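PDB 3R6N: desmoplakin from Homo sapiens, which helps couple intermediate filaments to desmosomal adhesion complexes, with this plakin-domain fragment probably acting as a rigid rod of spectrin repeats. Local coordinates for residues A[29-33]-A[164-169]; A[102-106]-A[173-177]; A[313-318]-A[327-333]. The contacts are given in a common frame with arbitrary orientation. Numbering follows the deposited sequence.

Interaction 1: residues A[29-33]-A[164-169]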
loop_
_atom_site.group_PDB
_atom_site.type_symbol
_atom_site.label_atom_id
_atom_site.label_comp_id
_atom_site.label_asym_id
_atom_site.label_seq_id
_atom_site.Cartn_x
_atom_site.Cartn_y
_atom_site.Cartn_z
ATOM N N ALA A 29 -42.450 -14.796 23.535
ATOM C CA ALA A 29 -41.902 -14.301 22.280
ATOM C C ALA A 29 -40.428 -14.664 22.167
ATOM O O ALA A 29 -39.680 -14.549 23.134
ATOM C CB ALA A 29 -42.098 -12.801 22.168
ATOM N N TRP A 30 -40.021 -15.122 20.988
ATOM C CA TRP A 30 -38.630 -15.482 20.747
ATOM C C TRP A 30 -37.799 -14.261 20.367
ATOM O O TRP A 30 -38.106 -13.569 19.398
ATOM C CB TRP A 30 -38.532 -16.540 19.649
ATOM C CG TRP A 30 -39.097 -17.864 20.044
ATOM C CD1 TRP A 30 -40.222 -18.461 19.547
ATOM C CD2 TRP A 30 -38.569 -18.760 21.029
ATOM N NE1 TRP A 30 -40.423 -19.676 20.158
ATOM C CE2 TRP A 30 -39.423 -19.883 21.072
ATOM C CE3 TRP A 30 -37.457 -18.723 21.876
ATOM C CZ2 TRP A 30 -39.200 -20.957 21.928
ATOM C CZ3 TRP A 30 -37.237 -19.791 22.725
ATOM C CH2 TRP A 30 -38.105 -20.893 22.744
ATOM N N GLY A 31 -36.748 -13.999 21.135
ATOM C CA GLY A 31 -35.897 -12.853 20.878
ATOM C C GLY A 31 -34.451 -13.114 21.234
ATOM O O GLY A 31 -34.151 -13.990 22.042
ATOM N N VAL A 32 -33.552 -12.346 20.629
ATOM C CA VAL A 32 -32.124 -12.504 20.874
ATOM C C VAL A 32 -31.616 -11.523 21.925
ATOM O O VAL A 32 -30.422 -11.484 22.221
ATOM C CB VAL A 32 -31.301 -12.357 19.578
ATOM C CG1 VAL A 32 -31.810 -13.325 18.518
ATOM C CG2 VAL A 32 -31.355 -10.935 19.075
ATOM N N ASP A 33 -32.524 -10.732 22.487
ATOM C CA ASP A 33 -32.178 -9.848 23.592
ATOM C C ASP A 33 -31.838 -10.679 24.815
ATOM O O ASP A 33 -32.729 -11.118 25.531
ATOM C CB ASP A 33 -33.335 -8.902 23.917
ATOM C CG ASP A 33 -33.079 -8.075 25.167
ATOM O OD1 ASP A 33 -32.103 -7.293 25.176
ATOM O OD2 ASP A 33 -33.854 -8.196 26.139
ATOM N N HIS A 164 -35.620 -25.450 15.367
ATOM C CA HIS A 164 -35.675 -24.679 16.601
ATOM C C HIS A 164 -36.709 -23.572 16.440
ATOM O O HIS A 164 -36.706 -22.850 15.439
ATOM C CB HIS A 164 -34.302 -24.083 16.917
ATOM C CG HIS A 164 -34.203 -23.465 18.278
ATOM N ND1 HIS A 164 -34.813 -22.272 18.602
ATOM C CD2 HIS A 164 -33.553 -23.869 19.395
ATOM C CE1 HIS A 164 -34.551 -21.972 19.861
ATOM N NE2 HIS A 164 -33.787 -22.925 20.365
ATOM N N PRO A 165 -37.609 -23.436 17.425
ATOM C CA PRO A 165 -38.678 -22.433 17.360
ATOM C C PRO A 165 -38.171 -21.024 17.035
ATOM O O PRO A 165 -38.958 -20.173 16.609
ATOM C CB PRO A 165 -39.284 -22.474 18.770
ATOM C CG PRO A 165 -38.310 -23.246 19.608
ATOM C CD PRO A 165 -37.661 -24.208 18.675
ATOM N N ALA A 166 -36.881 -20.777 17.232
ATOM C CA ALA A 166 -36.327 -19.460 16.941
ATOM C C ALA A 166 -35.333 -19.481 15.780
ATOM O O ALA A 166 -34.512 -18.579 15.654
ATOM C CB ALA A 166 -35.684 -18.875 18.181
ATOM N N SER A 167 -35.418 -20.501 14.930
ATOM C CA SER A 167 -34.475 -20.660 13.826
ATOM C C SER A 167 -34.242 -19.363 13.070
ATOM O O SER A 167 -33.114 -18.881 12.981
ATOM C CB SER A 167 -34.951 -21.741 12.853
ATOM O OG SER A 167 -34.656 -23.036 13.344
ATOM N N ASP A 168 -35.316 -18.804 12.524
ATOM C CA ASP A 168 -35.227 -17.597 11.716
ATOM C C ASP A 168 -34.532 -16.463 12.464
ATOM O O ASP A 168 -33.802 -15.673 11.867
ATOM C CB ASP A 168 -36.620 -17.152 11.262
ATOM C CG ASP A 168 -37.475 -16.646 12.409
ATOM O OD1 ASP A 168 -37.360 -17.189 13.528
ATOM O OD2 ASP A 168 -38.262 -15.700 12.190
ATOM N N LYS A 169 -34.751 -16.390 13.772
ATOM C CA LYS A 169 -34.206 -15.295 14.564
ATOM C C LYS A 169 -32.723 -15.453 14.875
ATOM O O LYS A 169 -32.020 -14.457 15.058
ATOM C CB LYS A 169 -35.004 -15.095 15.851
ATOM C CG LYS A 169 -36.429 -14.678 15.596
ATOM C CD LYS A 169 -36.942 -13.739 16.664
ATOM C CE LYS A 169 -38.296 -13.173 16.256
ATOM N NZ LYS A 169 -38.811 -12.170 17.230
#

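Interaction 2: residues A[102-106]-A[173-177]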
loop_
_atom_site.group_PDB
_atom_site.type_symbol
_atom_site.label_atom_id
_atom_site.label_comp_id
_atom_site.label_asym_id
_atom_site.label_seq_id
_atom_site.Cartn_x
_atom_site.Cartn_y
_atom_site.Cartn_z
ATOM N N THR A 102 -22.215 -15.813 19.862
ATOM C CA THR A 102 -22.204 -14.914 18.713
ATOM C C THR A 102 -22.072 -13.464 19.156
ATOM O O THR A 102 -21.466 -12.639 18.472
ATOM C CB THR A 102 -23.481 -15.067 17.876
ATOM O OG1 THR A 102 -23.631 -16.434 17.493
ATOM C CG2 THR A 102 -23.402 -14.217 16.625
ATOM N N SER A 103 -22.644 -13.163 20.313
ATOM C CA SER A 103 -22.612 -11.813 20.842
ATOM C C SER A 103 -21.177 -11.400 21.148
ATOM O O SER A 103 -20.735 -10.322 20.753
ATOM C CB SER A 103 -23.472 -11.726 22.099
ATOM O OG SER A 103 -24.077 -10.454 22.201
ATOM N N ARG A 104 -20.454 -12.269 21.848
ATOM C CA ARG A 104 -19.066 -12.007 22.206
ATOM C C ARG A 104 -18.157 -12.069 20.985
ATOM O O ARG A 104 -17.107 -11.429 20.946
ATOM C CB ARG A 104 -18.578 -13.007 23.260
ATOM C CG ARG A 104 -19.390 -13.025 24.545
ATOM C CD ARG A 104 -18.543 -13.520 25.706
ATOM N NE ARG A 104 -17.376 -12.663 25.910
ATOM C CZ ARG A 104 -16.368 -12.946 26.728
ATOM N NH1 ARG A 104 -16.375 -14.077 27.425
ATOM N NH2 ARG A 104 -15.351 -12.101 26.846
ATOM N N GLU A 105 -18.562 -12.849 19.991
ATOM C CA GLU A 105 -17.766 -13.013 18.786
ATOM C C GLU A 105 -17.836 -11.766 17.913
ATOM O O GLU A 105 -16.893 -11.445 17.188
ATOM C CB GLU A 105 -18.240 -14.232 18.006
ATOM C CG GLU A 105 -17.118 -15.122 17.535
ATOM C CD GLU A 105 -16.141 -15.457 18.642
ATOM O OE1 GLU A 105 -15.340 -14.572 19.010
ATOM O OE2 GLU A 105 -16.170 -16.605 19.145
ATOM N N ILE A 106 -18.963 -11.066 17.985
ATOM C CA ILE A 106 -19.154 -9.845 17.219
ATOM C C ILE A 106 -18.361 -8.695 17.827
ATOM O O ILE A 106 -17.783 -7.875 17.110
ATOM C CB ILE A 106 -20.646 -9.479 17.133
ATOM C CG1 ILE A 106 -21.297 -10.225 15.967
ATOM C CG2 ILE A 106 -20.829 -7.983 16.961
ATOM C CD1 ILE A 106 -22.803 -10.379 16.086
ATOM N N TYR A 173 -29.248 -13.341 13.458
ATOM C CA TYR A 173 -28.155 -12.891 14.306
ATOM C C TYR A 173 -26.828 -13.314 13.691
ATOM O O TYR A 173 -25.865 -12.549 13.688
ATOM C CB TYR A 173 -28.305 -13.472 15.710
ATOM C CG TYR A 173 -27.652 -12.657 16.805
ATOM C CD1 TYR A 173 -28.174 -11.431 17.188
ATOM C CD2 TYR A 173 -26.534 -13.130 17.474
ATOM C CE1 TYR A 173 -27.589 -10.687 18.195
ATOM C CE2 TYR A 173 -25.943 -12.395 18.484
ATOM C CZ TYR A 173 -26.474 -11.174 18.841
ATOM O OH TYR A 173 -25.887 -10.439 19.847
ATOM N N MET A 174 -26.787 -14.534 13.163
ATOM C CA MET A 174 -25.600 -15.043 12.488
ATOM C C MET A 174 -25.301 -14.219 11.243
ATOM O O MET A 174 -24.143 -13.936 10.939
ATOM C CB MET A 174 -25.777 -16.515 12.112
ATOM C CG MET A 174 -26.108 -17.432 13.284
ATOM S SD MET A 174 -24.800 -17.551 14.523
ATOM C CE MET A 174 -23.415 -18.061 13.509
ATOM N N ASP A 175 -26.350 -13.842 10.519
ATOM C CA ASP A 175 -26.203 -12.946 9.374
ATOM C C ASP A 175 -25.386 -11.726 9.776
ATOM O O ASP A 175 -24.487 -11.301 9.055
ATOM C CB ASP A 175 -27.574 -12.499 8.855
ATOM C CG ASP A 175 -28.254 -13.558 8.006
ATOM O OD1 ASP A 175 -29.378 -13.297 7.522
ATOM O OD2 ASP A 175 -27.660 -14.642 7.814
ATOM N N THR A 176 -25.715 -11.168 10.935
ATOM C CA THR A 176 -24.987 -10.037 11.484
ATOM C C THR A 176 -23.508 -10.374 11.601
ATOM O O THR A 176 -22.658 -9.672 11.053
ATOM C CB THR A 176 -25.549 -9.629 12.857
ATOM O OG1 THR A 176 -26.817 -8.993 12.677
ATOM C CG2 THR A 176 -24.619 -8.659 13.556
ATOM N N LEU A 177 -23.209 -11.457 12.310
ATOM C CA LEU A 177 -21.836 -11.928 12.457
ATOM C C LEU A 177 -21.140 -12.003 11.101
ATOM O O LEU A 177 -20.090 -11.399 10.902
ATOM C CB LEU A 177 -21.817 -13.302 13.125
ATOM C CG LEU A 177 -20.444 -13.920 13.391
ATOM C CD1 LEU A 177 -19.836 -13.343 14.654
ATOM C CD2 LEU A 177 -20.559 -15.426 13.508
#

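Interaction 3: residues A[313-318]-A[327-333]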
loop_
_atom_site.group_PDB
_atom_site.type_symbol
_atom_site.label_atom_id
_atom_site.label_comp_id
_atom_site.label_asym_id
_atom_site.label_seq_id
_atom_site.Cartn_x
_atom_site.Cartn_y
_atom_site.Cartn_z
ATOM N N ARG A 313 -10.633 11.553 11.099
ATOM C CA ARG A 313 -9.519 10.739 10.620
ATOM C C ARG A 313 -9.929 9.298 10.331
ATOM O O ARG A 313 -9.097 8.475 9.946
ATOM C CB ARG A 313 -8.364 10.768 11.622
ATOM C CG ARG A 313 -7.984 12.166 12.079
ATOM C CD ARG A 313 -6.771 12.136 12.998
ATOM N NE ARG A 313 -5.518 12.009 12.257
ATOM C CZ ARG A 313 -4.651 13.002 12.081
ATOM N NH1 ARG A 313 -4.895 14.199 12.600
ATOM N NH2 ARG A 313 -3.536 12.798 11.392
ATOM N N SER A 314 -11.212 9.000 10.510
ATOM C CA SER A 314 -11.727 7.650 10.303
ATOM C C SER A 314 -12.894 7.594 9.313
ATOM O O SER A 314 -13.121 6.567 8.676
ATOM C CB SER A 314 -12.131 7.023 11.639
ATOM O OG SER A 314 -12.959 7.897 12.381
ATOM N N LYS A 315 -13.635 8.694 9.195
ATOM C CA LYS A 315 -14.710 8.792 8.211
ATOM C C LYS A 315 -14.577 10.050 7.367
ATOM O O LYS A 315 -14.504 11.162 7.890
ATOM C CB LYS A 315 -16.089 8.756 8.880
ATOM C CG LYS A 315 -16.574 7.355 9.217
ATOM C CD LYS A 315 -18.083 7.305 9.394
ATOM C CE LYS A 315 -18.595 5.866 9.327
ATOM N NZ LYS A 315 -20.054 5.789 9.019
ATOM N N TRP A 316 -14.546 9.869 6.054
ATOM C CA TRP A 316 -14.434 10.995 5.141
ATOM C C TRP A 316 -15.736 11.236 4.406
ATOM O O TRP A 316 -16.389 10.293 3.967
ATOM C CB TRP A 316 -13.319 10.747 4.129
ATOM C CG TRP A 316 -11.965 10.746 4.744
ATOM C CD1 TRP A 316 -11.643 11.128 6.012
ATOM C CD2 TRP A 316 -10.741 10.351 4.120
ATOM N NE1 TRP A 316 -10.295 10.990 6.217
ATOM C CE2 TRP A 316 -9.717 10.515 5.070
ATOM C CE3 TRP A 316 -10.412 9.876 2.848
ATOM C CZ2 TRP A 316 -8.388 10.218 4.791
ATOM C CZ3 TRP A 316 -9.091 9.581 2.575
ATOM C CH2 TRP A 316 -8.095 9.753 3.542
ATOM N N TYR A 317 -16.119 12.499 4.275
ATOM C CA TYR A 317 -17.233 12.827 3.411
ATOM C C TYR A 317 -16.713 12.760 1.988
ATOM O O TYR A 317 -15.770 13.450 1.625
ATOM C CB TYR A 317 -17.816 14.199 3.736
ATOM C CG TYR A 317 -19.257 14.348 3.291
ATOM C CD1 TYR A 317 -20.181 13.332 3.517
ATOM C CD2 TYR A 317 -19.696 15.500 2.654
ATOM C CE1 TYR A 317 -21.496 13.457 3.116
ATOM C CE2 TYR A 317 -21.011 15.634 2.251
ATOM C CZ TYR A 317 -21.906 14.607 2.486
ATOM O OH TYR A 317 -23.213 14.741 2.082
ATOM N N VAL A 318 -17.325 11.898 1.190
ATOM C CA VAL A 318 -16.811 11.584 -0.130
ATOM C C VAL A 318 -17.935 11.619 -1.152
ATOM O O VAL A 318 -19.069 11.273 -0.846
ATOM C CB VAL A 318 -16.148 10.187 -0.126
ATOM C CG1 VAL A 318 -16.158 9.582 -1.510
ATOM C CG2 VAL A 318 -14.732 10.265 0.426
ATOM N N LEU A 327 -20.552 9.008 3.464
ATOM C CA LEU A 327 -19.509 8.835 4.465
ATOM C C LEU A 327 -18.921 7.446 4.359
ATOM O O LEU A 327 -19.559 6.467 4.745
ATOM C CB LEU A 327 -20.075 9.019 5.870
ATOM C CG LEU A 327 -20.550 10.414 6.254
ATOM C CD1 LEU A 327 -21.273 10.364 7.586
ATOM C CD2 LEU A 327 -19.368 11.369 6.304
ATOM N N VAL A 328 -17.705 7.352 3.840
ATOM C CA VAL A 328 -17.038 6.062 3.774
ATOM C C VAL A 328 -15.775 6.069 4.626
ATOM O O VAL A 328 -15.057 7.062 4.668
ATOM C CB VAL A 328 -16.764 5.613 2.308
ATOM C CG1 VAL A 328 -16.965 6.767 1.347
ATOM C CG2 VAL A 328 -15.378 4.997 2.164
ATOM N N PRO A 329 -15.528 4.959 5.337
ATOM C CA PRO A 329 -14.364 4.795 6.213
ATOM C C PRO A 329 -13.045 5.054 5.488
ATOM O O PRO A 329 -12.795 4.496 4.418
ATOM C CB PRO A 329 -14.463 3.333 6.641
ATOM C CG PRO A 329 -15.920 3.041 6.588
ATOM C CD PRO A 329 -16.419 3.788 5.390
ATOM N N SER A 330 -12.216 5.905 6.086
ATOM C CA SER A 330 -10.921 6.273 5.532
ATOM C C SER A 330 -10.062 5.067 5.159
ATOM O O SER A 330 -9.402 5.074 4.123
ATOM C CB SER A 330 -10.176 7.180 6.517
ATOM O OG SER A 330 -8.820 6.790 6.676
ATOM N N VAL A 331 -10.070 4.033 5.996
ATOM C CA VAL A 331 -9.251 2.851 5.747
ATOM C C VAL A 331 -9.371 2.361 4.314
ATOM O O VAL A 331 -8.376 1.998 3.691
ATOM C CB VAL A 331 -9.661 1.668 6.631
ATOM C CG1 VAL A 331 -8.439 0.834 6.981
ATOM C CG2 VAL A 331 -10.370 2.155 7.876
ATOM N N GLY A 332 -10.601 2.336 3.807
ATOM C CA GLY A 332 -10.881 1.786 2.496
ATOM C C GLY A 332 -10.712 2.765 1.351
ATOM O O GLY A 332 -11.183 2.516 0.244
ATOM N N LEU A 333 -10.035 3.877 1.611
ATOM C CA LEU A 333 -9.781 4.870 0.573
ATOM C C LEU A 333 -8.304 5.248 0.499
ATOM O O LEU A 333 -7.693 5.609 1.506
ATOM C CB LEU A 333 -10.610 6.129 0.818
ATOM C CG LEU A 333 -12.127 6.046 0.681
ATOM C CD1 LEU A 333 -12.766 7.270 1.314
ATOM C CD2 LEU A 333 -12.531 5.907 -0.779
#

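Interaction 1: residues A[29-33]-A[164-169]
Two loops of successive spectrin repeats meet here. Residues 29-33 connect the first two helices of one three-helix bundle, 5-24 and 34-64; residues 164-169 lead from helix 130-161 of the next bundle into helix 167-225. Helix 68-117 runs through both bundles; on it, L92 touches W30 and H91 touches P165. Along 164-169, H164 comes first and opens a type I turn to S167, closed by S167 N to H164 O at 2.7 Å. Its ring folds back on the turn, ND1 accepting from A166 N at 2.9 Å, while NE2 is hydrogen-bonded to H91 O. The same ring forms an edge-to-face pair with W30: its edge is directed at the six-membered ring, with centroids 5.8 Å apart and planes at 64°. P165 follows, with its CB 3.3 Å from W30 NE1 and its CG 3.4 Å from W30 CZ2, and its carbonyl oxygen lies over one indole face. A166, the N-cap residue of helix 167-225, sets its CB 4.0 Å from W30 CB, and W30 and A166 are the nearest CA pair of the two segments, 6.0 Å apart. W30 thus accounts for 125 of the 312 Å² buried in the contact. S167 begins the helix and adds a hydrogen bond from its OG to H164 O at 2.9 Å. Two residues on, K169 faces the first loop again: V32 CG1 packs 3.6 Å from K169 O, and the lysine side chain spans the gap to donate a hydrogen bond from NZ to W30 O at 2.7 Å.

Interaction 2: residues A[102-106]-A[173-177]
This is a parallel helix-helix contact inside one bundle, joining the C-terminal part of helix 68-117 to the early turns of helix 167-225. The local axes approach to 10.0 Å at a crossing angle of 21°, and the CA atoms of I106 and L177 lie 5.8 Å apart. T102 projects toward the other helix, its CG2 3.4 Å from Y173 CD2 and 3.9 Å from L177 CB; its OG1 is hydrogen-bonded back to I98 O. Such parallel first and third helices are characteristic of the spectrin repeat, where the second helix runs antiparallel to both: here that is helix 130-161, whose L149 touches E105 and L177. I106 extends the apolar seam, with CD1 3.6 Å from T176 CG2 and CG1 3.7 Å from L177 CD1. Next to the T102-Y173 contact, S103 OG and Y173 OH share a hydrogen bond of 3.0 Å. L177 also touches the bound dithiane-diol, a neighbour it shares with L149, K153 and Q178.

Interaction 3: residues A[313-318]-A[327-333]
The hairpin of strands 315-319 and 326-329 belongs to the SH3 domain, where it leads into a 3-10 turn. Reciprocal hydrogen bonds define the W316-V328 pair: W316 N to V328 O and V328 N to W316 O, both 3.2 Å. S330 N to S314 O, 2.8 Å, prolongs the ladder past the last bridge. An angle of 139° between the strand directions shows strong twist. On the face carrying W316 and V328, the indole is a broad plate: S330 CB sits over its face, 3.9 Å from the centroid of the W316 five-membered ring and 19° off the normal, a CH-pi contact. L333, returning after the turn, pushes CD1 into the hollow between W316 CE3 (3.8 Å) and V318 CG2 (3.7 Å), while V328 CG1 fits against V318 CB at 3.8 Å. On the reverse face L327 is the bump, lodged between Y317 and K315: its CD2 meets Y317 CD1 at 3.5 Å, its CB K315 CD at 4.4 Å. L286 of strand 285-288 touches W316, V318 and L333, and L307 of strand 304-309 also covers W316; Y292 flanks P329 and V328, while V331 O is hydrogen-bonded to H194 NE2 of the spectrin-repeat helix 167-225.

How the interactions relate
Interactions 1 and 2 share helix 167-225 and adjoin directly, V32 CG2 lying 3.7 Å from Y173 CD1, with centres 14 Å apart. Interaction 1 is a partly buried joint between repeats, built on one tryptophan and a lysine-to-carbonyl hydrogen bond; interaction 2, also partly buried, lies within a repeat and relies on side-chain packing between helices, with one hydroxyl-hydroxyl hydrogen bond. Interaction 3 is more deeply buried, and combines main-chain hydrogen bonds of a beta ladder with apolar side-chain packing. Its centre is about 24 Å from that of interaction 2 and 36 Å from that of interaction 1, yet helix 167-225 reaches it too, through H194.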